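Local structure of DNA helicase uvsW (Enterobacteria phage T4, 1RIF) at residues M173-V178 against F183-I188; K4-D9 against R14-E19; S261-K266 against M270-M275. The protein unwinds duplex DNA with 3'-5' polarity at the cost of ATP and drives branch migration of Holliday junctions during phage recombination and repair. The protein carries 1 engineered substitution. All coordinates share one frame; numbering follows the deposited sequence.

Contact 1 of 3, residues M173-V178 against F183-I188; sequences MADDFV and FSHAMI
The imidazole of His185 is met by Asp175 and Val178 of helix 167-180, the first at its edge and the second over one face. At the edge, NE2 donates a hydrogen bond to Asp175 OD1 at 3.2 Å, bent to 148° at the hydrogen; the carboxylate oxygen lies close to the ring plane, although the two flat groups stand almost perpendicular. Over the face, Val178 CG2 sits 3.5 Å from the ring centroid and almost on its normal, a CH-pi contact. Val178 directs CG2 at the ring because this methyl lies anti to its own carbonyl carbon while CG1 is anti to the backbone N (chi1 180°). The backbone of Val178 joins in as well, its CA reaching Phe183 O at 3.3 Å through a nearly straight CA-H...O contact.

Deeper in, the contact turns apolar. The rings of Phe177 and Phe183 lie side by side and point the same way, with planes 32° apart, and their nearest carbons are Phe177 CD2 and Phe183 CD1 at 3.6 Å. Ile188 reaches the helix with both branches: CD1 rests on Phe177 CB at 3.7 Å, while CG2 meets Ala174 CB at 3.9 Å.

In topology this is the return from helix 167-180 to strand 188-190, an outer strand of the parallel sheet in the helicase ATP-binding domain, so the segments form the second half of a beta-alpha-beta crossover that starts at strand 159-163. Further out, Phe183 and Ile188 lean on Val207, and Phe177 touches Ile162 of the central sheet and Ala146 of helix 141-155. The side chain of Phe177 lies about 5 Å from that of Ser142, part of the predicted ATP site, and Lys202 NZ ties down the carbonyl oxygens of His185 and Ile188.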
ATOM      1  N   MET A 173     -12.514   7.182  11.107  1.00 19.00           N
ATOM      2  CA  MET A 173     -12.551   6.725   9.721  1.00 19.45           C
ATOM      3  C   MET A 173     -13.846   5.984   9.424  1.00 18.72           C
ATOM      4  O   MET A 173     -14.462   6.187   8.380  1.00 18.68           O
ATOM      5  CB  MET A 173     -11.357   5.802   9.431  1.00 22.31           C
ATOM      6  CG  MET A 173     -11.217   5.364   7.965  1.00 23.76           C
ATOM      7  SD  MET A 173     -10.671   6.681   6.839  1.00 27.23           S
ATOM      8  CE  MET A 173      -8.899   6.500   6.979  1.00 27.97           C
ATOM      9  N   ALA A 174     -14.238   5.114  10.350  1.00 19.23           N
ATOM     10  CA  ALA A 174     -15.454   4.322  10.211  1.00 17.81           C
ATOM     11  C   ALA A 174     -16.657   5.250  10.195  1.00 18.11           C
ATOM     12  O   ALA A 174     -17.575   5.080   9.397  1.00 17.47           O
ATOM     13  CB  ALA A 174     -15.563   3.328  11.366  1.00 15.65           C
ATOM     14  N   ASP A 175     -16.647   6.243  11.076  1.00 18.43           N
ATOM     15  CA  ASP A 175     -17.740   7.189  11.136  1.00 19.51           C
ATOM     16  C   ASP A 175     -17.812   8.031   9.862  1.00 20.42           C
ATOM     17  O   ASP A 175     -18.906   8.291   9.357  1.00 20.43           O
ATOM     18  CB  ASP A 175     -17.587   8.090  12.362  1.00 20.57           C
ATOM     19  CG  ASP A 175     -17.846   7.351  13.660  1.00 21.36           C
ATOM     20  OD1 ASP A 175     -18.238   6.168  13.595  1.00 21.38           O
ATOM     21  OD2 ASP A 175     -17.663   7.955  14.741  1.00 23.03           O
ATOM     22  N   ASP A 176     -16.658   8.451   9.333  1.00 19.73           N
ATOM     23  CA  ASP A 176     -16.644   9.252   8.112  1.00 18.42           C
ATOM     24  C   ASP A 176     -17.279   8.487   6.965  1.00 18.47           C
ATOM     25  O   ASP A 176     -18.146   9.013   6.272  1.00 17.73           O
ATOM     26  CB  ASP A 176     -15.219   9.635   7.719  1.00 21.67           C
ATOM     27  CG  ASP A 176     -14.579  10.605   8.693  1.00 25.35           C
ATOM     28  OD1 ASP A 176     -15.316  11.296   9.429  1.00 25.23           O
ATOM     29  OD2 ASP A 176     -13.329  10.686   8.707  1.00 28.37           O
ATOM     30  N   PHE A 177     -16.830   7.247   6.764  1.00 18.63           N
ATOM     31  CA  PHE A 177     -17.338   6.378   5.695  1.00 17.46           C
ATOM     32  C   PHE A 177     -18.855   6.262   5.739  1.00 17.45           C
ATOM     33  O   PHE A 177     -19.516   6.253   4.699  1.00 18.72           O
ATOM     34  CB  PHE A 177     -16.716   4.973   5.809  1.00 19.09           C
ATOM     35  CG  PHE A 177     -15.346   4.843   5.169  1.00 21.09           C
ATOM     36  CD1 PHE A 177     -14.434   5.902   5.190  1.00 20.69           C
ATOM     37  CD2 PHE A 177     -14.966   3.651   4.550  1.00 19.69           C
ATOM     38  CE1 PHE A 177     -13.174   5.771   4.600  1.00 19.99           C
ATOM     39  CE2 PHE A 177     -13.705   3.519   3.960  1.00 18.25           C
ATOM     40  CZ  PHE A 177     -12.814   4.577   3.986  1.00 16.35           C
ATOM     41  N   VAL A 178     -19.407   6.162   6.943  1.00 17.19           N
ATOM     42  CA  VAL A 178     -20.853   6.049   7.103  1.00 17.13           C
ATOM     43  C   VAL A 178     -21.523   7.415   6.896  1.00 19.28           C
ATOM     44  O   VAL A 178     -22.645   7.490   6.390  1.00 19.62           O
ATOM     45  CB  VAL A 178     -21.218   5.469   8.508  1.00 16.87           C
ATOM     46  CG1 VAL A 178     -22.732   5.364   8.667  1.00 15.17           C
ATOM     47  CG2 VAL A 178     -20.591   4.085   8.682  1.00 14.17           C
ATOM     48  N   PHE A 183     -20.867   3.578   2.874  1.00 16.16           N
ATOM     49  CA  PHE A 183     -20.813   2.350   3.662  1.00 16.95           C
ATOM     50  C   PHE A 183     -21.731   2.451   4.873  1.00 17.06           C
ATOM     51  O   PHE A 183     -22.120   3.547   5.277  1.00 17.58           O
ATOM     52  CB  PHE A 183     -19.385   2.084   4.190  1.00 15.60           C
ATOM     53  CG  PHE A 183     -18.361   1.853   3.119  1.00 13.76           C
ATOM     54  CD1 PHE A 183     -17.777   2.925   2.451  1.00 13.32           C
ATOM     55  CD2 PHE A 183     -17.993   0.556   2.763  1.00 12.09           C
ATOM     56  CE1 PHE A 183     -16.838   2.710   1.439  1.00 13.24           C
ATOM     57  CE2 PHE A 183     -17.056   0.330   1.752  1.00 12.75           C
ATOM     58  CZ  PHE A 183     -16.479   1.415   1.090  1.00 12.99           C
ATOM     59  N   SER A 184     -22.063   1.299   5.450  1.00 18.67           N
ATOM     60  CA  SER A 184     -22.880   1.229   6.661  1.00 19.85           C
ATOM     61  C   SER A 184     -21.951   0.629   7.727  1.00 20.06           C
ATOM     62  O   SER A 184     -20.942   0.008   7.381  1.00 19.00           O
ATOM     63  CB  SER A 184     -24.088   0.318   6.451  1.00 21.26           C
ATOM     64  OG  SER A 184     -23.685  -1.023   6.265  1.00 23.73           O
ATOM     65  N   HIS A 185     -22.267   0.810   9.010  1.00 21.44           N
ATOM     66  CA  HIS A 185     -21.397   0.270  10.061  1.00 21.46           C
ATOM     67  C   HIS A 185     -21.234  -1.239  10.065  1.00 21.58           C
ATOM     68  O   HIS A 185     -20.145  -1.747  10.362  1.00 21.06           O
ATOM     69  CB  HIS A 185     -21.848   0.744  11.442  1.00 23.21           C
ATOM     70  CG  HIS A 185     -21.247   2.057  11.834  1.00 27.86           C
ATOM     71  ND1 HIS A 185     -21.979   3.225  11.900  1.00 27.67           N
ATOM     72  CD2 HIS A 185     -19.966   2.399  12.111  1.00 26.85           C
ATOM     73  CE1 HIS A 185     -21.174   4.229  12.198  1.00 28.65           C
ATOM     74  NE2 HIS A 185     -19.947   3.755  12.330  1.00 28.74           N
ATOM     75  N   ALA A 186     -22.301  -1.961   9.731  1.00 19.90           N
ATOM     76  CA  ALA A 186     -22.235  -3.416   9.700  1.00 18.77           C
ATOM     77  C   ALA A 186     -21.180  -3.878   8.690  1.00 18.03           C
ATOM     78  O   ALA A 186     -20.715  -5.017   8.739  1.00 18.83           O
ATOM     79  CB  ALA A 186     -23.601  -3.993   9.341  1.00 16.35           C
ATOM     80  N   MET A 187     -20.801  -2.979   7.787  1.00 18.07           N
ATOM     81  CA  MET A 187     -19.804  -3.263   6.752  1.00 19.26           C
ATOM     82  C   MET A 187     -18.356  -2.916   7.164  1.00 19.09           C
ATOM     83  O   MET A 187     -17.403  -3.214   6.439  1.00 17.14           O
ATOM     84  CB  MET A 187     -20.143  -2.462   5.487  1.00 20.70           C
ATOM     85  CG  MET A 187     -21.531  -2.698   4.910  1.00 18.55           C
ATOM     86  SD  MET A 187     -21.891  -1.503   3.590  1.00 20.31           S
ATOM     87  CE  MET A 187     -20.863  -2.122   2.249  1.00 16.34           C
ATOM     88  N   ILE A 188     -18.189  -2.286   8.322  1.00 20.28           N
ATOM     89  CA  ILE A 188     -16.860  -1.879   8.764  1.00 18.85           C
ATOM     90  C   ILE A 188     -16.496  -2.403  10.151  1.00 20.68           C
ATOM     91  O   ILE A 188     -17.109  -2.032  11.156  1.00 20.51           O
ATOM     92  CB  ILE A 188     -16.759  -0.346   8.751  1.00 18.55           C
ATOM     93  CG1 ILE A 188     -17.113   0.176   7.353  1.00 16.85           C
ATOM     94  CG2 ILE A 188     -15.362   0.095   9.176  1.00 18.95           C
ATOM     95  CD1 ILE A 188     -17.331   1.673   7.286  1.00 14.99           C
TER

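Contact 2 of 3, residues K4-D9 against R14-E19; sequences KVHFHD and RIDCEE
Lys4 and Asp16 exchange two backbone hydrogen bonds: Lys4 N reaches Asp16 O at 3.1 Å, and Asp16 N returns to Lys4 O at 2.9 Å. The pattern repeats two residues on, where His6 N meets Arg14 O at 2.8 Å and Arg14 N meets His6 O at 2.9 Å. Between these two hydrogen-bonded pairs lies the non-hydrogen-bonded pair Val5 and Ile15, the register of an antiparallel beta hairpin, whose strands 3-8 and 12-16 belong to the four-stranded sheet of the N-terminal domain.

On the face that carries Lys4, His6, Arg14 and Asp16, side chains add a polar layer. Arg14 leaves its backbone with CG anti to N, then bends at chi3 (79°), which folds the guanidinium back over His6. The two planar groups are only 10° from parallel, with NH2 lying over the imidazole near its rim, 3.3 Å above the plane. From the same arginine, NE forms a salt bridge with Asp16 OD1 at 3.2 Å, entering on the syn side of the carboxylate and tilted 29° out of the guanidinium plane. Trp80 of the adjacent strand 79-81 packs edge-to-face with the His6 ring.

Val5 and Ile15 occupy the other face and touch loosely, Val5 CG2 lying 4.5 Å from Ile15 CG1; Ile85 covers the valine and Leu25 of helix 19-28 the isoleucine. The chemistry of the hairpin is thus two-sided, with an apolar face turned to the helix and a charged one on which the carboxylate of Asp16 probably offsets the positive charge that Arg14 brings close to the imidazole.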
ATOM      1  N   LYS A   4      14.958 -11.446 -16.237  1.00 33.93           N
ATOM      2  CA  LYS A   4      13.561 -11.797 -16.480  1.00 33.06           C
ATOM      3  C   LYS A   4      12.817 -11.610 -15.171  1.00 32.04           C
ATOM      4  O   LYS A   4      13.117 -12.275 -14.182  1.00 31.40           O
ATOM      5  CB  LYS A   4      13.421 -13.253 -16.949  1.00 34.38           C
ATOM      6  CG  LYS A   4      13.677 -13.462 -18.438  1.00 36.07           C
ATOM      7  CD  LYS A   4      13.340 -14.884 -18.860  1.00 39.09           C
ATOM      8  CE  LYS A   4      13.482 -15.077 -20.370  1.00 41.18           C
ATOM      9  NZ  LYS A   4      13.504 -16.524 -20.768  1.00 40.82           N
ATOM     10  N   VAL A   5      11.854 -10.696 -15.158  1.00 30.59           N
ATOM     11  CA  VAL A   5      11.083 -10.433 -13.951  1.00 28.17           C
ATOM     12  C   VAL A   5       9.699 -11.078 -14.044  1.00 28.90           C
ATOM     13  O   VAL A   5       8.863 -10.692 -14.864  1.00 28.77           O
ATOM     14  CB  VAL A   5      10.969  -8.912 -13.706  1.00 26.51           C
ATOM     15  CG1 VAL A   5      10.232  -8.641 -12.414  1.00 25.76           C
ATOM     16  CG2 VAL A   5      12.360  -8.305 -13.643  1.00 24.55           C
ATOM     17  N   HIS A   6       9.474 -12.076 -13.198  1.00 29.55           N
ATOM     18  CA  HIS A   6       8.218 -12.807 -13.187  1.00 30.71           C
ATOM     19  C   HIS A   6       7.263 -12.380 -12.094  1.00 30.70           C
ATOM     20  O   HIS A   6       7.667 -11.947 -11.017  1.00 31.06           O
ATOM     21  CB  HIS A   6       8.466 -14.310 -13.031  1.00 31.88           C
ATOM     22  CG  HIS A   6       9.286 -14.908 -14.128  1.00 34.80           C
ATOM     23  ND1 HIS A   6      10.665 -14.935 -14.097  1.00 35.91           N
ATOM     24  CD2 HIS A   6       8.923 -15.480 -15.300  1.00 35.26           C
ATOM     25  CE1 HIS A   6      11.115 -15.498 -15.205  1.00 36.28           C
ATOM     26  NE2 HIS A   6      10.078 -15.836 -15.953  1.00 35.44           N
ATOM     27  N   PHE A   7       5.982 -12.523 -12.383  1.00 29.87           N
ATOM     28  CA  PHE A   7       4.963 -12.190 -11.418  1.00 30.04           C
ATOM     29  C   PHE A   7       5.080 -13.244 -10.301  1.00 31.68           C
ATOM     30  O   PHE A   7       5.435 -14.396 -10.559  1.00 31.88           O
ATOM     31  CB  PHE A   7       3.589 -12.258 -12.090  1.00 26.82           C
ATOM     32  CG  PHE A   7       2.461 -11.800 -11.215  1.00 25.08           C
ATOM     33  CD1 PHE A   7       2.077 -10.461 -11.196  1.00 23.53           C
ATOM     34  CD2 PHE A   7       1.796 -12.704 -10.389  1.00 23.12           C
ATOM     35  CE1 PHE A   7       1.049 -10.029 -10.370  1.00 20.72           C
ATOM     36  CE2 PHE A   7       0.766 -12.279  -9.558  1.00 22.85           C
ATOM     37  CZ  PHE A   7       0.393 -10.937  -9.551  1.00 21.46           C
ATOM     38  N   HIS A   8       4.795 -12.834  -9.067  1.00 32.63           N
ATOM     39  CA  HIS A   8       4.843 -13.696  -7.886  1.00 32.84           C
ATOM     40  C   HIS A   8       3.960 -12.985  -6.850  1.00 35.03           C
ATOM     41  O   HIS A   8       4.455 -12.236  -6.014  1.00 39.98           O
ATOM     42  CB  HIS A   8       6.284 -13.794  -7.365  1.00 31.27           C
ATOM     43  CG  HIS A   8       6.420 -14.612  -6.118  1.00 30.78           C
ATOM     44  ND1 HIS A   8       6.530 -15.986  -6.137  1.00 30.75           N
ATOM     45  CD2 HIS A   8       6.400 -14.255  -4.812  1.00 30.56           C
ATOM     46  CE1 HIS A   8       6.568 -16.439  -4.896  1.00 30.18           C
ATOM     47  NE2 HIS A   8       6.489 -15.409  -4.073  1.00 28.35           N
ATOM     48  N   ASP A   9       2.657 -13.226  -6.901  1.00 33.80           N
ATOM     49  CA  ASP A   9       1.686 -12.557  -6.024  1.00 29.95           C
ATOM     50  C   ASP A   9       1.811 -11.021  -5.987  1.00 27.31           C
ATOM     51  O   ASP A   9       2.699 -10.435  -6.613  1.00 24.29           O
ATOM     52  CB  ASP A   9       1.652 -13.168  -4.593  1.00 30.25           C
ATOM     53  CG  ASP A   9       2.852 -12.799  -3.719  1.00 30.74           C
ATOM     54  OD1 ASP A   9       3.419 -11.694  -3.851  1.00 30.54           O
ATOM     55  OD2 ASP A   9       3.200 -13.626  -2.850  1.00 28.84           O
ATOM     56  N   ARG A  14       9.498 -11.841  -8.776  1.00 27.20           N
ATOM     57  CA  ARG A  14      10.686 -12.679  -8.680  1.00 26.96           C
ATOM     58  C   ARG A  14      11.632 -12.344  -9.805  1.00 26.62           C
ATOM     59  O   ARG A  14      11.212 -12.190 -10.948  1.00 27.24           O
ATOM     60  CB  ARG A  14      10.322 -14.162  -8.760  1.00 28.70           C
ATOM     61  CG  ARG A  14      11.521 -15.064  -8.540  1.00 31.43           C
ATOM     62  CD  ARG A  14      11.192 -16.534  -8.705  1.00 33.65           C
ATOM     63  NE  ARG A  14      11.125 -16.941 -10.106  1.00 35.34           N
ATOM     64  CZ  ARG A  14       9.995 -17.172 -10.766  1.00 36.98           C
ATOM     65  NH1 ARG A  14       8.823 -17.031 -10.154  1.00 38.80           N
ATOM     66  NH2 ARG A  14      10.038 -17.561 -12.035  1.00 36.88           N
ATOM     67  N   ILE A  15      12.914 -12.238  -9.490  1.00 27.25           N
ATOM     68  CA  ILE A  15      13.908 -11.915 -10.505  1.00 27.44           C
ATOM     69  C   ILE A  15      14.816 -13.093 -10.858  1.00 29.12           C
ATOM     70  O   ILE A  15      15.354 -13.762  -9.978  1.00 29.72           O
ATOM     71  CB  ILE A  15      14.787 -10.741 -10.062  1.00 26.13           C
ATOM     72  CG1 ILE A  15      13.902  -9.571  -9.615  1.00 25.62           C
ATOM     73  CG2 ILE A  15      15.704 -10.325 -11.213  1.00 26.64           C
ATOM     74  CD1 ILE A  15      14.667  -8.350  -9.151  1.00 23.47           C
ATOM     75  N   ASP A  16      14.968 -13.329 -12.157  1.00 31.89           N
ATOM     76  CA  ASP A  16      15.803 -14.400 -12.698  1.00 34.13           C
ATOM     77  C   ASP A  16      16.998 -13.763 -13.370  1.00 34.44           C
ATOM     78  O   ASP A  16      16.838 -12.928 -14.250  1.00 34.57           O
ATOM     79  CB  ASP A  16      15.026 -15.207 -13.735  1.00 36.58           C
ATOM     80  CG  ASP A  16      14.081 -16.206 -13.106  1.00 40.55           C
ATOM     81  OD1 ASP A  16      13.410 -15.860 -12.106  1.00 41.69           O
ATOM     82  OD2 ASP A  16      14.003 -17.343 -13.622  1.00 43.41           O
ATOM     83  N   CYS A  17      18.196 -14.157 -12.961  1.00 36.72           N
ATOM     84  CA  CYS A  17      19.414 -13.592 -13.529  1.00 39.15           C
ATOM     85  C   CYS A  17      20.626 -14.389 -13.063  1.00 40.53           C
ATOM     86  O   CYS A  17      20.490 -15.401 -12.377  1.00 41.65           O
ATOM     87  CB  CYS A  17      19.570 -12.144 -13.080  1.00 38.53           C
ATOM     88  SG  CYS A  17      19.751 -11.995 -11.287  1.00 39.42           S
ATOM     89  N   GLU A  18      21.812 -13.926 -13.439  1.00 42.50           N
ATOM     90  CA  GLU A  18      23.043 -14.596 -13.037  1.00 44.09           C
ATOM     91  C   GLU A  18      23.281 -14.381 -11.548  1.00 44.12           C
ATOM     92  O   GLU A  18      22.551 -13.630 -10.893  1.00 43.99           O
ATOM     93  CB  GLU A  18      24.238 -14.050 -13.823  1.00 45.38           C
ATOM     94  CG  GLU A  18      24.797 -15.019 -14.853  1.00 48.63           C
ATOM     95  CD  GLU A  18      23.803 -15.351 -15.955  1.00 49.31           C
ATOM     96  OE1 GLU A  18      23.413 -14.430 -16.709  1.00 51.47           O
ATOM     97  OE2 GLU A  18      23.416 -16.534 -16.066  1.00 49.68           O
ATOM     98  N   GLU A  19      24.301 -15.046 -11.014  1.00 42.98           N
ATOM     99  CA  GLU A  19      24.623 -14.908  -9.605  1.00 42.73           C
ATOM    100  C   GLU A  19      25.376 -13.602  -9.433  1.00 40.88           C
ATOM    101  O   GLU A  19      25.362 -12.996  -8.367  1.00 41.24           O
ATOM    102  CB  GLU A  19      25.486 -16.082  -9.140  1.00 45.19           C
ATOM    103  CG  GLU A  19      25.714 -16.151  -7.628  1.00 48.97           C
ATOM    104  CD  GLU A  19      24.425 -16.366  -6.836  1.00 51.66           C
ATOM    105  OE1 GLU A  19      24.516 -16.629  -5.613  1.00 52.16           O
ATOM    106  OE2 GLU A  19      23.324 -16.271  -7.432  1.00 52.26           O
TER

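Contact 3 of 3, residues S261-K266 against M270-M275; sequences SLRDGK and MQYVGM
Arg263 and Tyr272 carry the whole contact through the ends of their long side chains, while their CA atoms remain 8.8 Å apart. Its one polar interaction is a hydrogen bond from Arg263 NH1 to Tyr272 OH, 3.0 Å long and noticeably bent, with 136° at the hydrogen. The phenolic oxygen lies at the edge of the guanidinium and near its plane, whereas the two flat groups themselves are inclined by 67°, so the arginine does not stack on the tyrosine ring. The same oxygen is also hydrogen-bonded to Ala237 O, just beyond the predicted DEAH box. The hydroxyl of buried Tyr272 thus accepts from Arg263 and is also bonded to a backbone carbonyl, with partners in two separate loops.

Nonpolar contact is slight. Arg263 CD passes Tyr272 CZ at 4.1 Å, and the bend at chi3 (67°) turns the chain beyond this methylene so that NH1 arrives at the hydroxyl.

The backbone around the arginine is tightly turned. Arg263 is the centre of an inverse gamma turn and the first residue of a type I beta turn that closes with Lys266 N bonded to Arg263 O at 3.0 Å.

Tyr272 projects from helix 269-276, the last helix before strand 278-280, and its ring packs on Ile242 of helix 239-245; a bound gold ion lies about 4 Å from its side chain. The loop carrying Arg263 follows strand 254-258, and Leu262 and Val273, one from each segment, both rest on Ile132 of strand 130-133 in the parallel sheet of the helicase ATP-binding domain.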
ATOM      1  N   SER A 261       3.665  14.487   3.961  1.00 26.77           N
ATOM      2  CA  SER A 261       5.045  14.600   4.421  1.00 29.02           C
ATOM      3  C   SER A 261       5.905  13.375   4.067  1.00 30.02           C
ATOM      4  O   SER A 261       6.251  12.584   4.945  1.00 30.07           O
ATOM      5  CB  SER A 261       5.042  14.796   5.938  1.00 30.04           C
ATOM      6  OG  SER A 261       4.090  15.774   6.319  1.00 32.90           O
ATOM      7  N   LEU A 262       6.265  13.222   2.795  1.00 30.59           N
ATOM      8  CA  LEU A 262       7.069  12.072   2.385  1.00 32.19           C
ATOM      9  C   LEU A 262       8.525  12.151   2.845  1.00 35.28           C
ATOM     10  O   LEU A 262       9.067  13.242   3.060  1.00 35.86           O
ATOM     11  CB  LEU A 262       7.032  11.903   0.866  1.00 29.66           C
ATOM     12  CG  LEU A 262       5.654  11.921   0.212  1.00 26.90           C
ATOM     13  CD1 LEU A 262       5.806  11.615  -1.260  1.00 24.23           C
ATOM     14  CD2 LEU A 262       4.737  10.925   0.887  1.00 25.35           C
ATOM     15  N   ARG A 263       9.152  10.982   2.976  1.00 37.22           N
ATOM     16  CA  ARG A 263      10.544  10.878   3.407  1.00 39.48           C
ATOM     17  C   ARG A 263      11.534  10.898   2.228  1.00 41.19           C
ATOM     18  O   ARG A 263      12.423  10.047   2.129  1.00 41.17           O
ATOM     19  CB  ARG A 263      10.723   9.598   4.228  1.00 38.18           C
ATOM     20  CG  ARG A 263       9.735   9.490   5.373  1.00 38.25           C
ATOM     21  CD  ARG A 263      10.072   8.343   6.302  1.00 39.67           C
ATOM     22  NE  ARG A 263      11.326   8.578   7.004  1.00 41.05           N
ATOM     23  CZ  ARG A 263      11.855   7.741   7.890  1.00 44.13           C
ATOM     24  NH1 ARG A 263      11.234   6.606   8.186  1.00 45.54           N
ATOM     25  NH2 ARG A 263      13.005   8.042   8.486  1.00 44.77           N
ATOM     26  N   ASP A 264      11.379  11.888   1.349  1.00 42.77           N
ATOM     27  CA  ASP A 264      12.232  12.047   0.171  1.00 43.52           C
ATOM     28  C   ASP A 264      13.726  11.887   0.460  1.00 44.83           C
ATOM     29  O   ASP A 264      14.428  11.160  -0.246  1.00 44.81           O
ATOM     30  CB  ASP A 264      12.002  13.422  -0.462  1.00 43.66           C
ATOM     31  CG  ASP A 264      10.561  13.648  -0.853  1.00 43.68           C
ATOM     32  OD1 ASP A 264       9.992  12.777  -1.544  1.00 44.79           O
ATOM     33  OD2 ASP A 264       9.998  14.700  -0.477  1.00 44.24           O
ATOM     34  N   GLY A 265      14.208  12.577   1.491  1.00 44.81           N
ATOM     35  CA  GLY A 265      15.620  12.511   1.828  1.00 44.78           C
ATOM     36  C   GLY A 265      16.047  11.460   2.840  1.00 44.45           C
ATOM     37  O   GLY A 265      17.173  11.506   3.349  1.00 45.09           O
ATOM     38  N   LYS A 266      15.167  10.510   3.139  1.00 43.33           N
ATOM     39  CA  LYS A 266      15.494   9.455   4.095  1.00 41.82           C
ATOM     40  C   LYS A 266      15.991   8.204   3.366  1.00 39.76           C
ATOM     41  O   LYS A 266      15.499   7.867   2.287  1.00 37.91           O
ATOM     42  CB  LYS A 266      14.266   9.122   4.951  1.00 42.59           C
ATOM     43  CG  LYS A 266      13.842  10.225   5.923  1.00 43.09           C
ATOM     44  CD  LYS A 266      14.770  10.313   7.141  1.00 43.65           C
ATOM     45  CE  LYS A 266      16.050  11.100   6.856  1.00 43.14           C
ATOM     46  NZ  LYS A 266      15.789  12.556   6.672  1.00 41.64           N
ATOM     47  N   MET A 270      12.985   3.907  -0.050  1.00 29.20           N
ATOM     48  CA  MET A 270      12.899   2.760  -0.936  1.00 27.91           C
ATOM     49  C   MET A 270      11.878   1.696  -0.502  1.00 25.50           C
ATOM     50  O   MET A 270      11.201   1.111  -1.346  1.00 23.72           O
ATOM     51  CB  MET A 270      14.291   2.147  -1.073  1.00 29.37           C
ATOM     52  CG  MET A 270      14.448   1.174  -2.211  1.00 33.26           C
ATOM     53  SD  MET A 270      16.189   0.898  -2.594  1.00 36.96           S
ATOM     54  CE  MET A 270      16.289   1.585  -4.266  1.00 32.66           C
ATOM     55  N   GLN A 271      11.750   1.441   0.797  1.00 24.01           N
ATOM     56  CA  GLN A 271      10.794   0.427   1.218  1.00 24.91           C
ATOM     57  C   GLN A 271       9.362   0.925   1.356  1.00 23.86           C
ATOM     58  O   GLN A 271       8.454   0.138   1.620  1.00 24.04           O
ATOM     59  CB  GLN A 271      11.243  -0.285   2.503  1.00 25.34           C
ATOM     60  CG  GLN A 271      11.377   0.558   3.732  1.00 27.02           C
ATOM     61  CD  GLN A 271      11.680  -0.287   4.971  1.00 28.38           C
ATOM     62  OE1 GLN A 271      12.116   0.238   5.995  1.00 28.35           O
ATOM     63  NE2 GLN A 271      11.435  -1.600   4.882  1.00 27.44           N
ATOM     64  N   TYR A 272       9.149   2.225   1.169  1.00 22.67           N
ATOM     65  CA  TYR A 272       7.797   2.759   1.229  1.00 21.71           C
ATOM     66  C   TYR A 272       7.219   2.629  -0.175  1.00 20.48           C
ATOM     67  O   TYR A 272       6.034   2.360  -0.337  1.00 21.18           O
ATOM     68  CB  TYR A 272       7.785   4.219   1.715  1.00 22.04           C
ATOM     69  CG  TYR A 272       8.172   4.361   3.181  1.00 24.02           C
ATOM     70  CD1 TYR A 272       9.511   4.309   3.577  1.00 24.81           C
ATOM     71  CD2 TYR A 272       7.198   4.481   4.178  1.00 24.37           C
ATOM     72  CE1 TYR A 272       9.872   4.365   4.927  1.00 24.86           C
ATOM     73  CE2 TYR A 272       7.547   4.539   5.530  1.00 25.10           C
ATOM     74  CZ  TYR A 272       8.890   4.478   5.896  1.00 26.96           C
ATOM     75  OH  TYR A 272       9.255   4.511   7.228  1.00 27.26           O
ATOM     76  N   VAL A 273       8.058   2.795  -1.197  1.00 20.10           N
ATOM     77  CA  VAL A 273       7.576   2.645  -2.568  1.00 19.66           C
ATOM     78  C   VAL A 273       7.471   1.150  -2.863  1.00 19.08           C
ATOM     79  O   VAL A 273       6.688   0.722  -3.707  1.00 18.05           O
ATOM     80  CB  VAL A 273       8.513   3.327  -3.601  1.00 20.60           C
ATOM     81  CG1 VAL A 273       8.844   4.737  -3.144  1.00 21.91           C
ATOM     82  CG2 VAL A 273       9.762   2.528  -3.788  1.00 23.02           C
ATOM     83  N   GLY A 274       8.264   0.356  -2.146  1.00 18.75           N
ATOM     84  CA  GLY A 274       8.215  -1.085  -2.319  1.00 18.51           C
ATOM     85  C   GLY A 274       6.915  -1.621  -1.738  1.00 19.07           C
ATOM     86  O   GLY A 274       6.383  -2.624  -2.197  1.00 19.41           O
ATOM     87  N   MET A 275       6.396  -0.934  -0.725  1.00 20.50           N
ATOM     88  CA  MET A 275       5.157  -1.336  -0.072  1.00 20.79           C
ATOM     89  C   MET A 275       3.920  -0.654  -0.657  1.00 21.50           C
ATOM     90  O   MET A 275       2.854  -1.258  -0.714  1.00 22.32           O
ATOM     91  CB  MET A 275       5.231  -1.029   1.426  1.00 21.23           C
ATOM     92  CG  MET A 275       3.924  -1.252   2.195  1.00 23.84           C
ATOM     93  SD  MET A 275       3.378  -2.979   2.226  1.00 28.16           S
ATOM     94  CE  MET A 275       2.663  -3.099   3.857  1.00 28.14           C
TER

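In the fold
Along the chain the order is contact 2, then contact 1, then contact 3. Contact 2 belongs to the N-terminal domain and its small mixed sheet; contacts 1 and 3 share the ATP-binding domain of this SF2 helicase and its seven-stranded parallel sheet. Contact 1 lies beside outer strand 188-190, whereas contact 3 precedes the opposite outer strand, 278-280, and their centres are about 30 Å apart across the chain's centre. Contacts 2 and 3 are nearer, about 23 Å between centres, while about 40 Å separates the centres of contacts 1 and 2. This chain lacks the C-terminal helicase domain of the full protein, so the three contacts, none touching another, sample its two remaining domains separately.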